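Long-range contacts in glycosylation Associate Protein 1 (Streptococcus agalactiae serotype V, PDB 6OYC), which probably works with its partners Gap2 and Gap3 in the glycosylation and accessory Sec export of a bacterial surface glycoprotein: residues V323-S328 with V354-E359; L309-Q314 with R420-R425; L59-H64 with F148-F153. All blocks are in the same frame, centred on the assembly; numbering follows the deposited sequence.

Contact 1 (V323-S328 with V354-E359); sequences VVDRLS and VSYERE. With SO4 (sulfate ion), chain K.
Asp325 reaches across to the backbone of Tyr356: OD2 lies 2.7 Å from Tyr356 N, and the N-H comes in on its syn lone pair at 158°. That oxygen also touches Tyr356 CB, at 3.3 Å, and the two side chains cross at about a right angle. The other oxygen, OD1, is 3.3 Å from Ser355 OG.

Around the sheet end the packing is close and buried. Val324 N gives a nearly straight bond to Val354 O (2.9 Å, 170°). Val324 CG1 is anti to the carbonyl carbon (chi1 -61°), and CG2, between backbone N and carbonyl carbon, reaches Val354 O at 3.4 Å. Val323 CG2 rests 4.0 Å from Tyr356 CE2, and Val354 CG1 lies on one face of that ring, towards its rim. The phenol hydroxyl is held by Thr438 and Tyr321.

Away from the sheet the two segments part. A type II turn from Val324 to Leu327 carries Arg326 to the surface, and Glu357 turns back, its OE2 taking Glu359 N at 2.8 Å. Arg358 extends further, with a weak bond from NE to O3 of a sulfate (2.7 Å), probably from the crystallisation liquor, while its NH1 holds Phe24 O.

Strands 318-323 and 349-354, joined through helix 329-344, form a beta-alpha-beta crossover; their C-terminal ends meet here, in a Rossmann-like parallel sheet consistent with the GT-B clan.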
loop_
_atom_site.group_PDB
_atom_site.type_symbol
_atom_site.label_atom_id
_atom_site.label_comp_id
_atom_site.label_asym_id
_atom_site.label_seq_id
_atom_site.Cartn_x
_atom_site.Cartn_y
_atom_site.Cartn_z
ATOM N N VAL A 323 -18.441 -3.174 -4.940
ATOM C CA VAL A 323 -17.345 -4.139 -4.928
ATOM C C VAL A 323 -17.915 -5.530 -5.149
ATOM O O VAL A 323 -18.803 -5.964 -4.411
ATOM C CB VAL A 323 -16.562 -4.060 -3.603
ATOM C CG1 VAL A 323 -15.487 -5.178 -3.514
ATOM C CG2 VAL A 323 -15.915 -2.687 -3.450
ATOM N N VAL A 324 -17.403 -6.242 -6.160
ATOM C CA VAL A 324 -17.926 -7.574 -6.480
ATOM C C VAL A 324 -17.023 -8.717 -6.007
ATOM O O VAL A 324 -17.468 -9.877 -6.007
ATOM C CB VAL A 324 -18.212 -7.705 -7.993
ATOM C CG1 VAL A 324 -19.261 -6.674 -8.417
ATOM C CG2 VAL A 324 -16.914 -7.556 -8.809
ATOM N N ASP A 325 -15.797 -8.430 -5.565
ATOM C CA ASP A 325 -14.890 -9.463 -5.069
ATOM C C ASP A 325 -15.488 -10.250 -3.904
ATOM O O ASP A 325 -16.203 -9.713 -3.055
ATOM C CB ASP A 325 -13.565 -8.842 -4.616
ATOM C CG ASP A 325 -12.794 -8.238 -5.762
ATOM O OD1 ASP A 325 -12.788 -8.827 -6.869
ATOM O OD2 ASP A 325 -12.222 -7.156 -5.571
ATOM N N ARG A 326 -15.143 -11.534 -3.860
ATOM C CA ARG A 326 -15.552 -12.510 -2.854
ATOM C C ARG A 326 -17.040 -12.797 -2.871
ATOM O O ARG A 326 -17.523 -13.512 -1.992
ATOM C CB ARG A 326 -15.152 -12.100 -1.435
ATOM C CG ARG A 326 -13.703 -11.713 -1.257
ATOM C CD ARG A 326 -13.536 -11.169 0.154
ATOM N NE ARG A 326 -12.168 -10.776 0.456
ATOM C CZ ARG A 326 -11.204 -11.633 0.764
ATOM N NH1 ARG A 326 -11.466 -12.938 0.809
ATOM N NH2 ARG A 326 -9.981 -11.181 1.026
ATOM N N LEU A 327 -17.792 -12.241 -3.814
ATOM C CA LEU A 327 -19.205 -12.569 -3.931
ATOM C C LEU A 327 -19.374 -13.794 -4.816
ATOM O O LEU A 327 -18.743 -13.903 -5.873
ATOM C CB LEU A 327 -20.001 -11.398 -4.508
ATOM C CG LEU A 327 -20.010 -10.138 -3.650
ATOM C CD1 LEU A 327 -20.844 -9.053 -4.307
ATOM C CD2 LEU A 327 -20.504 -10.455 -2.248
ATOM N N SER A 328 -20.214 -14.723 -4.365
ATOM C CA SER A 328 -20.550 -15.873 -5.190
ATOM C C SER A 328 -21.486 -15.456 -6.321
ATOM O O SER A 328 -22.141 -14.408 -6.270
ATOM C CB SER A 328 -21.222 -16.957 -4.354
ATOM O OG SER A 328 -22.484 -16.494 -3.929
ATOM N N VAL A 354 -16.829 -2.942 -9.257
ATOM C CA VAL A 354 -15.422 -2.757 -8.932
ATOM C C VAL A 354 -14.833 -4.114 -8.577
ATOM O O VAL A 354 -15.339 -4.804 -7.682
ATOM C CB VAL A 354 -15.253 -1.758 -7.781
ATOM C CG1 VAL A 354 -13.757 -1.600 -7.370
ATOM C CG2 VAL A 354 -15.882 -0.430 -8.182
ATOM N N SER A 355 -13.778 -4.504 -9.287
ATOM C CA SER A 355 -13.025 -5.712 -8.982
ATOM C C SER A 355 -11.587 -5.319 -8.687
ATOM O O SER A 355 -10.925 -4.684 -9.522
ATOM C CB SER A 355 -13.083 -6.712 -10.137
ATOM O OG SER A 355 -12.124 -7.736 -9.958
ATOM N N TYR A 356 -11.113 -5.688 -7.503
ATOM C CA TYR A 356 -9.730 -5.481 -7.122
ATOM C C TYR A 356 -8.848 -6.690 -7.442
ATOM O O TYR A 356 -7.645 -6.648 -7.169
ATOM C CB TYR A 356 -9.639 -5.146 -5.627
ATOM C CG TYR A 356 -10.357 -3.875 -5.182
ATOM C CD1 TYR A 356 -10.077 -2.640 -5.771
ATOM C CD2 TYR A 356 -11.296 -3.911 -4.140
ATOM C CE1 TYR A 356 -10.726 -1.489 -5.356
ATOM C CE2 TYR A 356 -11.943 -2.752 -3.707
ATOM C CZ TYR A 356 -11.657 -1.550 -4.326
ATOM O OH TYR A 356 -12.292 -0.402 -3.906
ATOM N N GLU A 357 -9.402 -7.743 -8.037
ATOM C CA GLU A 357 -8.624 -8.946 -8.311
ATOM C C GLU A 357 -7.609 -8.678 -9.416
ATOM O O GLU A 357 -7.985 -8.319 -10.537
ATOM C CB GLU A 357 -9.542 -10.100 -8.712
ATOM C CG GLU A 357 -8.758 -11.361 -9.068
ATOM C CD GLU A 357 -7.711 -11.720 -8.003
ATOM O OE1 GLU A 357 -8.034 -11.712 -6.803
ATOM O OE2 GLU A 357 -6.549 -12.009 -8.357
ATOM N N ARG A 358 -6.326 -8.874 -9.112
ATOM C CA ARG A 358 -5.283 -8.589 -10.095
ATOM C C ARG A 358 -5.115 -9.714 -11.118
ATOM O O ARG A 358 -4.676 -9.456 -12.245
ATOM C CB ARG A 358 -3.958 -8.303 -9.386
ATOM C CG ARG A 358 -3.342 -9.460 -8.658
ATOM C CD ARG A 358 -2.009 -9.038 -8.043
ATOM N NE ARG A 358 -1.480 -10.074 -7.172
ATOM C CZ ARG A 358 -0.220 -10.150 -6.745
ATOM N NH1 ARG A 358 0.677 -9.235 -7.103
ATOM N NH2 ARG A 358 0.142 -11.151 -5.956
ATOM N N GLU A 359 -5.473 -10.945 -10.760
ATOM C CA GLU A 359 -5.342 -12.059 -11.690
ATOM C C GLU A 359 -6.239 -11.840 -12.901
ATOM O O GLU A 359 -7.442 -11.588 -12.770
ATOM C CB GLU A 359 -5.687 -13.387 -11.007
ATOM C CG GLU A 359 -4.635 -13.923 -10.020
ATOM C CD GLU A 359 -3.292 -14.274 -10.678
ATOM O OE1 GLU A 359 -3.180 -14.228 -11.929
ATOM O OE2 GLU A 359 -2.335 -14.590 -9.935
HETATM S S SO4 K . -3.290 -10.730 -3.758
HETATM O O1 SO4 K . -3.664 -9.325 -3.627
HETATM O O2 SO4 K . -2.154 -11.036 -2.877
HETATM O O3 SO4 K . -2.980 -10.992 -5.162
HETATM O O4 SO4 K . -4.423 -11.576 -3.369
#

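Contact 2 (L309-Q314 with R420-R425); sequences LGKSNQ and RLEYVR
Ser312 and Asn313 share a single nitrogen of Arg425. NH1 gives one bond to Ser312 OG (3.0 Å) and a second to Asn313 OD1 (2.9 Å), and both oxygens lie at the guanidinium edge, the serine only 1° out of its plane. NH1 lies 25° out of the Asn313 carbonyl plane. Arg425 CG is anti to the backbone N (chi1 -161°), and the chain bends at chi2 before the guanidinium reaches the two oxygens. Ser312 also packs through CB, which lies 3.2 Å from Tyr423 O and almost as near Val424 O.

Tyr423 offers its ring edge to the 3-10 turn 311-313: CD1 is 3.4 Å from Lys311 O, which lies near the ring plane. Lys311 CB approaches the Glu422 carbonyl, its O at 3.3 Å, and the lysine chain then bends past CE1 of the ring towards the Glu422 carboxylate. The charged ends pair as a salt bridge, modelled too close for its exact placement to be trusted. Glu422 CG rests over one face of the Tyr423 ring.

Segments 309-314 and 420-425 lead into strands 318-323 and 426-428, neighbours in a parallel, Rossmann-like sheet, and the contact joins the loops before them. A type I turn from Leu421 to Val424 brings 420-425 round, and Arg425 already pairs through its backbone with Glu319.

Further out, Trp487 of helix 484-502 makes a cation-pi contact with Arg425, bonds Arg425 O through NE1, and touches Ser312 and Asn313 as well. Val424 CB points away from 309-314, and its side chain packs on Glu319 and Tyr321.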
loop_
_atom_site.group_PDB
_atom_site.type_symbol
_atom_site.label_atom_id
_atom_site.label_comp_id
_atom_site.label_asym_id
_atom_site.label_seq_id
_atom_site.Cartn_x
_atom_site.Cartn_y
_atom_site.Cartn_z
ATOM N N LEU A 309 -13.722 15.011 0.053
ATOM C CA LEU A 309 -14.948 14.892 0.832
ATOM C C LEU A 309 -16.089 15.604 0.122
ATOM O O LEU A 309 -15.969 16.785 -0.223
ATOM C CB LEU A 309 -14.772 15.486 2.227
ATOM C CG LEU A 309 -13.904 14.720 3.218
ATOM C CD1 LEU A 309 -12.645 15.502 3.534
ATOM C CD2 LEU A 309 -14.696 14.462 4.488
ATOM N N GLY A 310 -17.186 14.880 -0.106
ATOM C CA GLY A 310 -18.459 15.494 -0.446
ATOM C C GLY A 310 -18.613 16.030 -1.848
ATOM O O GLY A 310 -19.619 16.692 -2.128
ATOM N N LYS A 311 -17.670 15.762 -2.754
ATOM C CA LYS A 311 -17.796 16.308 -4.099
ATOM C C LYS A 311 -18.985 15.744 -4.867
ATOM O O LYS A 311 -19.370 16.328 -5.888
ATOM C CB LYS A 311 -16.510 16.077 -4.894
ATOM C CG LYS A 311 -15.434 17.114 -4.620
ATOM C CD LYS A 311 -14.683 17.484 -5.895
ATOM C CE LYS A 311 -13.228 17.803 -5.580
ATOM N NZ LYS A 311 -12.288 17.315 -6.631
ATOM N N SER A 312 -19.594 14.646 -4.414
ATOM C CA SER A 312 -20.767 14.133 -5.118
ATOM C C SER A 312 -21.974 15.058 -5.015
ATOM O O SER A 312 -22.987 14.795 -5.670
ATOM C CB SER A 312 -21.156 12.744 -4.598
ATOM O OG SER A 312 -21.817 12.825 -3.350
ATOM N N ASN A 313 -21.902 16.117 -4.204
ATOM C CA ASN A 313 -22.975 17.108 -4.170
ATOM C C ASN A 313 -23.076 17.895 -5.472
ATOM O O ASN A 313 -24.106 18.540 -5.706
ATOM C CB ASN A 313 -22.769 18.069 -2.987
ATOM C CG ASN A 313 -23.277 17.499 -1.670
ATOM O OD1 ASN A 313 -23.996 16.501 -1.649
ATOM N ND2 ASN A 313 -22.910 18.132 -0.570
ATOM N N GLN A 314 -22.051 17.821 -6.326
ATOM C CA GLN A 314 -21.906 18.645 -7.518
ATOM C C GLN A 314 -22.218 17.891 -8.813
ATOM O O GLN A 314 -21.895 18.386 -9.901
ATOM C CB GLN A 314 -20.480 19.221 -7.574
ATOM C CG GLN A 314 -20.017 19.863 -6.257
ATOM C CD GLN A 314 -18.507 20.089 -6.182
ATOM O OE1 GLN A 314 -17.771 19.851 -7.149
ATOM N NE2 GLN A 314 -18.038 20.548 -5.023
ATOM N N ARG A 420 -11.657 7.407 -8.640
ATOM C CA ARG A 420 -12.960 6.845 -8.966
ATOM C C ARG A 420 -14.008 7.222 -7.913
ATOM O O ARG A 420 -15.192 7.355 -8.240
ATOM C CB ARG A 420 -12.827 5.327 -9.184
ATOM C CG ARG A 420 -13.928 4.716 -10.127
ATOM C CD ARG A 420 -13.727 5.144 -11.630
ATOM N NE ARG A 420 -14.514 4.421 -12.648
ATOM C CZ ARG A 420 -15.854 4.366 -12.733
ATOM N NH1 ARG A 420 -16.641 4.993 -11.856
ATOM N NH2 ARG A 420 -16.420 3.666 -13.715
ATOM N N LEU A 421 -13.591 7.483 -6.673
ATOM C CA LEU A 421 -14.507 7.804 -5.590
ATOM C C LEU A 421 -14.815 9.288 -5.482
ATOM O O LEU A 421 -15.633 9.672 -4.635
ATOM C CB LEU A 421 -13.930 7.315 -4.262
ATOM C CG LEU A 421 -14.030 5.802 -4.065
ATOM C CD1 LEU A 421 -13.232 5.359 -2.830
ATOM C CD2 LEU A 421 -15.484 5.364 -3.961
ATOM N N GLU A 422 -14.184 10.119 -6.313
ATOM C CA GLU A 422 -14.305 11.567 -6.165
ATOM C C GLU A 422 -15.764 12.008 -6.115
ATOM O O GLU A 422 -16.169 12.769 -5.233
ATOM C CB GLU A 422 -13.580 12.270 -7.317
ATOM C CG GLU A 422 -13.349 13.752 -7.072
ATOM C CD GLU A 422 -12.754 14.456 -8.275
ATOM O OE1 GLU A 422 -12.539 13.780 -9.308
ATOM O OE2 GLU A 422 -12.513 15.685 -8.184
ATOM N N TYR A 423 -16.565 11.538 -7.063
ATOM C CA TYR A 423 -17.951 11.965 -7.185
ATOM C C TYR A 423 -18.937 10.866 -6.797
ATOM O O TYR A 423 -20.119 10.974 -7.114
ATOM C CB TYR A 423 -18.223 12.465 -8.611
ATOM C CG TYR A 423 -17.398 13.690 -8.991
ATOM C CD1 TYR A 423 -17.720 14.954 -8.490
ATOM C CD2 TYR A 423 -16.290 13.581 -9.835
ATOM C CE1 TYR A 423 -16.963 16.077 -8.819
ATOM C CE2 TYR A 423 -15.527 14.695 -10.168
ATOM C CZ TYR A 423 -15.867 15.940 -9.658
ATOM O OH TYR A 423 -15.108 17.044 -9.988
ATOM N N VAL A 424 -18.487 9.828 -6.090
ATOM C CA VAL A 424 -19.353 8.692 -5.808
ATOM C C VAL A 424 -20.300 9.039 -4.668
ATOM O O VAL A 424 -19.949 9.741 -3.719
ATOM C CB VAL A 424 -18.519 7.428 -5.510
ATOM C CG1 VAL A 424 -19.316 6.395 -4.705
ATOM C CG2 VAL A 424 -18.076 6.789 -6.820
ATOM N N ARG A 425 -21.532 8.566 -4.787
ATOM C CA ARG A 425 -22.541 8.815 -3.770
ATOM C C ARG A 425 -22.574 7.714 -2.715
ATOM O O ARG A 425 -22.757 7.994 -1.522
ATOM C CB ARG A 425 -23.911 8.944 -4.446
ATOM C CG ARG A 425 -24.960 9.632 -3.603
ATOM C CD ARG A 425 -24.597 11.075 -3.326
ATOM N NE ARG A 425 -25.705 11.777 -2.697
ATOM C CZ ARG A 425 -25.620 12.992 -2.162
ATOM N NH1 ARG A 425 -24.467 13.654 -2.175
ATOM N NH2 ARG A 425 -26.693 13.540 -1.603
#

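Contact 3 (L59-H64 with F148-F153); sequences LRYYLH and FDDRGF
Arg60 and Asp150 bring their CA atoms to 6.8 Å where the first turn of helix 59-65 faces a type I turn, Asp149 to Gly152, at the tip of a beta hairpin. Strands 141-148 and 154-161 are the two arms of that hairpin, part of the large antiparallel sheet, so the contact ties this sheet to a helix packed on the seven-stranded parallel sheet.

Asp150 accepts the hydrogen bonds that cross between the segments. Its OD2 takes Tyr61 N at 3.1 Å, from well above the carboxylate plane, and Arg60 N more weakly. With chi1 at 64° its CG lies between backbone N and carbonyl carbon, turned to the start of the helix, whose dipole would probably favour the negative charge. OD1 meets Arg60 NE at 2.7 Å in a salt bridge, in the guanidinium plane. Asp150 CB also lies 3.4 Å from Tyr61 CD2.

Asp149 supports the second arginine of this salt-bridge network. Its OD1 accepts both Arg151 N, closing an Asx turn, and Arg151 NE, while OD2 takes Arg151 NH2 at 2.9 Å. Asp149 meets Arg60 NH2 by charge alone. The two like charges are probably offset by Asp149, Asp150 and Asp78, the last a salt-bridge partner of Arg151 NH1, while Tyr73 OH hydrogen-bonds Arg60 NH1. The two guanidinium groups lie flat on each other, planes 5° apart, with Arg60 CZ 3.4 Å from Arg151 CZ.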
loop_
_atom_site.group_PDB
_atom_site.type_symbol
_atom_site.label_atom_id
_atom_site.label_comp_id
_atom_site.label_asym_id
_atom_site.label_seq_id
_atom_site.Cartn_x
_atom_site.Cartn_y
_atom_site.Cartn_z
ATOM N N LEU A 59 11.867 4.603 -3.704
ATOM C CA LEU A 59 11.351 5.191 -2.472
ATOM C C LEU A 59 10.768 6.580 -2.713
ATOM O O LEU A 59 9.755 6.948 -2.102
ATOM C CB LEU A 59 12.459 5.242 -1.424
ATOM C CG LEU A 59 12.128 5.887 -0.077
ATOM C CD1 LEU A 59 10.912 5.238 0.553
ATOM C CD2 LEU A 59 13.337 5.788 0.869
ATOM N N ARG A 60 11.383 7.368 -3.599
ATOM C CA ARG A 60 10.937 8.751 -3.726
ATOM C C ARG A 60 9.562 8.826 -4.397
ATOM O O ARG A 60 8.698 9.594 -3.959
ATOM C CB ARG A 60 11.997 9.578 -4.461
ATOM C CG ARG A 60 13.185 10.025 -3.542
ATOM C CD ARG A 60 14.559 9.607 -4.082
ATOM N NE ARG A 60 14.607 8.189 -4.421
ATOM C CZ ARG A 60 14.976 7.225 -3.582
ATOM N NH1 ARG A 60 15.373 7.522 -2.339
ATOM N NH2 ARG A 60 14.954 5.959 -3.991
ATOM N N TYR A 61 9.317 8.002 -5.428
ATOM C CA TYR A 61 7.964 7.921 -5.965
ATOM C C TYR A 61 7.012 7.371 -4.925
ATOM O O TYR A 61 5.879 7.850 -4.804
ATOM C CB TYR A 61 7.904 7.066 -7.233
ATOM C CG TYR A 61 8.328 7.846 -8.448
ATOM C CD1 TYR A 61 7.706 9.056 -8.776
ATOM C CD2 TYR A 61 9.375 7.407 -9.253
ATOM C CE1 TYR A 61 8.110 9.790 -9.882
ATOM C CE2 TYR A 61 9.781 8.130 -10.352
ATOM C CZ TYR A 61 9.151 9.324 -10.652
ATOM O OH TYR A 61 9.557 10.034 -11.739
ATOM N N TYR A 62 7.452 6.374 -4.164
ATOM C CA TYR A 62 6.575 5.817 -3.142
ATOM C C TYR A 62 6.115 6.903 -2.180
ATOM O O TYR A 62 4.910 7.057 -1.932
ATOM C CB TYR A 62 7.283 4.678 -2.406
ATOM C CG TYR A 62 6.379 3.867 -1.487
ATOM C CD1 TYR A 62 6.191 4.248 -0.155
ATOM C CD2 TYR A 62 5.738 2.707 -1.938
ATOM C CE1 TYR A 62 5.380 3.504 0.708
ATOM C CE2 TYR A 62 4.917 1.957 -1.087
ATOM C CZ TYR A 62 4.746 2.359 0.237
ATOM O OH TYR A 62 3.943 1.628 1.097
ATOM N N LEU A 63 7.057 7.707 -1.672
ATOM C CA LEU A 63 6.708 8.756 -0.715
ATOM C C LEU A 63 5.871 9.833 -1.372
ATOM O O LEU A 63 4.954 10.387 -0.747
ATOM C CB LEU A 63 7.962 9.380 -0.108
ATOM C CG LEU A 63 8.797 8.461 0.799
ATOM C CD1 LEU A 63 10.012 9.193 1.313
ATOM C CD2 LEU A 63 7.960 7.917 1.950
ATOM N N HIS A 64 6.188 10.154 -2.627
ATOM C CA HIS A 64 5.434 11.167 -3.346
ATOM C C HIS A 64 3.964 10.803 -3.421
ATOM O O HIS A 64 3.104 11.687 -3.369
ATOM C CB HIS A 64 5.988 11.334 -4.753
ATOM C CG HIS A 64 5.205 12.294 -5.579
ATOM N ND1 HIS A 64 4.408 11.891 -6.624
ATOM C CD2 HIS A 64 5.075 13.641 -5.496
ATOM C CE1 HIS A 64 3.833 12.951 -7.167
ATOM N NE2 HIS A 64 4.216 14.022 -6.495
ATOM N N PHE A 148 16.626 -0.245 -11.543
ATOM C CA PHE A 148 16.901 1.178 -11.620
ATOM C C PHE A 148 16.272 1.885 -10.433
ATOM O O PHE A 148 15.127 1.598 -10.070
ATOM C CB PHE A 148 16.382 1.755 -12.939
ATOM C CG PHE A 148 17.097 1.206 -14.138
ATOM C CD1 PHE A 148 18.264 1.816 -14.604
ATOM C CD2 PHE A 148 16.626 0.061 -14.788
ATOM C CE1 PHE A 148 18.932 1.314 -15.702
ATOM C CE2 PHE A 148 17.304 -0.453 -15.888
ATOM C CZ PHE A 148 18.456 0.175 -16.345
ATOM N N ASP A 149 17.044 2.778 -9.821
ATOM C CA ASP A 149 16.554 3.721 -8.828
ATOM C C ASP A 149 15.689 4.764 -9.516
ATOM O O ASP A 149 15.924 5.122 -10.676
ATOM C CB ASP A 149 17.750 4.403 -8.135
ATOM C CG ASP A 149 17.380 5.104 -6.819
ATOM O OD1 ASP A 149 16.858 6.246 -6.875
ATOM O OD2 ASP A 149 17.636 4.510 -5.735
ATOM N N ASP A 150 14.684 5.271 -8.795
ATOM C CA ASP A 150 13.853 6.311 -9.407
ATOM C C ASP A 150 14.588 7.636 -9.575
ATOM O O ASP A 150 14.046 8.545 -10.193
ATOM C CB ASP A 150 12.554 6.521 -8.619
ATOM C CG ASP A 150 12.775 7.051 -7.201
ATOM O OD1 ASP A 150 13.673 7.889 -6.975
ATOM O OD2 ASP A 150 11.998 6.660 -6.294
ATOM N N ARG A 151 15.786 7.781 -9.023
ATOM C CA ARG A 151 16.615 8.934 -9.355
ATOM C C ARG A 151 17.341 8.755 -10.696
ATOM O O ARG A 151 18.085 9.646 -11.111
ATOM C CB ARG A 151 17.588 9.242 -8.215
ATOM C CG ARG A 151 16.889 9.798 -6.968
ATOM C CD ARG A 151 17.703 9.635 -5.676
ATOM N NE ARG A 151 17.918 8.237 -5.302
ATOM C CZ ARG A 151 18.257 7.830 -4.078
ATOM N NH1 ARG A 151 18.421 8.716 -3.105
ATOM N NH2 ARG A 151 18.424 6.533 -3.827
ATOM N N GLY A 152 17.110 7.641 -11.381
ATOM C CA GLY A 152 17.627 7.430 -12.718
ATOM C C GLY A 152 19.076 6.998 -12.811
ATOM O O GLY A 152 19.772 7.408 -13.742
ATOM N N PHE A 153 19.561 6.193 -11.863
ATOM C CA PHE A 153 20.842 5.511 -11.989
ATOM C C PHE A 153 20.610 4.013 -11.833
ATOM O O PHE A 153 19.559 3.582 -11.342
ATOM C CB PHE A 153 21.862 6.026 -10.954
ATOM C CG PHE A 153 21.477 5.755 -9.524
ATOM C CD1 PHE A 153 21.813 4.552 -8.914
ATOM C CD2 PHE A 153 20.785 6.708 -8.787
ATOM C CE1 PHE A 153 21.460 4.295 -7.585
ATOM C CE2 PHE A 153 20.424 6.460 -7.459
ATOM C CZ PHE A 153 20.767 5.243 -6.861
#

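Contacts 1 and 2 belong to the same six-stranded parallel sheet and share strand 318-323, contact 1 leaving its C-terminal end and contact 2 leading to its N-terminal end. Along the chain contact 1 nests inside contact 2. Contact 3 lies about 30 and 31 Å from contacts 1 and 2, between centres, joining a helix on the seven-stranded parallel sheet to the antiparallel sheet. Contacts 1 and 3 are buried, whereas contact 2 is partly open to solvent. Chemistry follows place: valine packing, one strand-to-strand backbone bond and an aspartate taking a backbone N-H at contact 1, one arginine shared by two side-chain oxygens at contact 2, and an enclosed network of charges at contact 3.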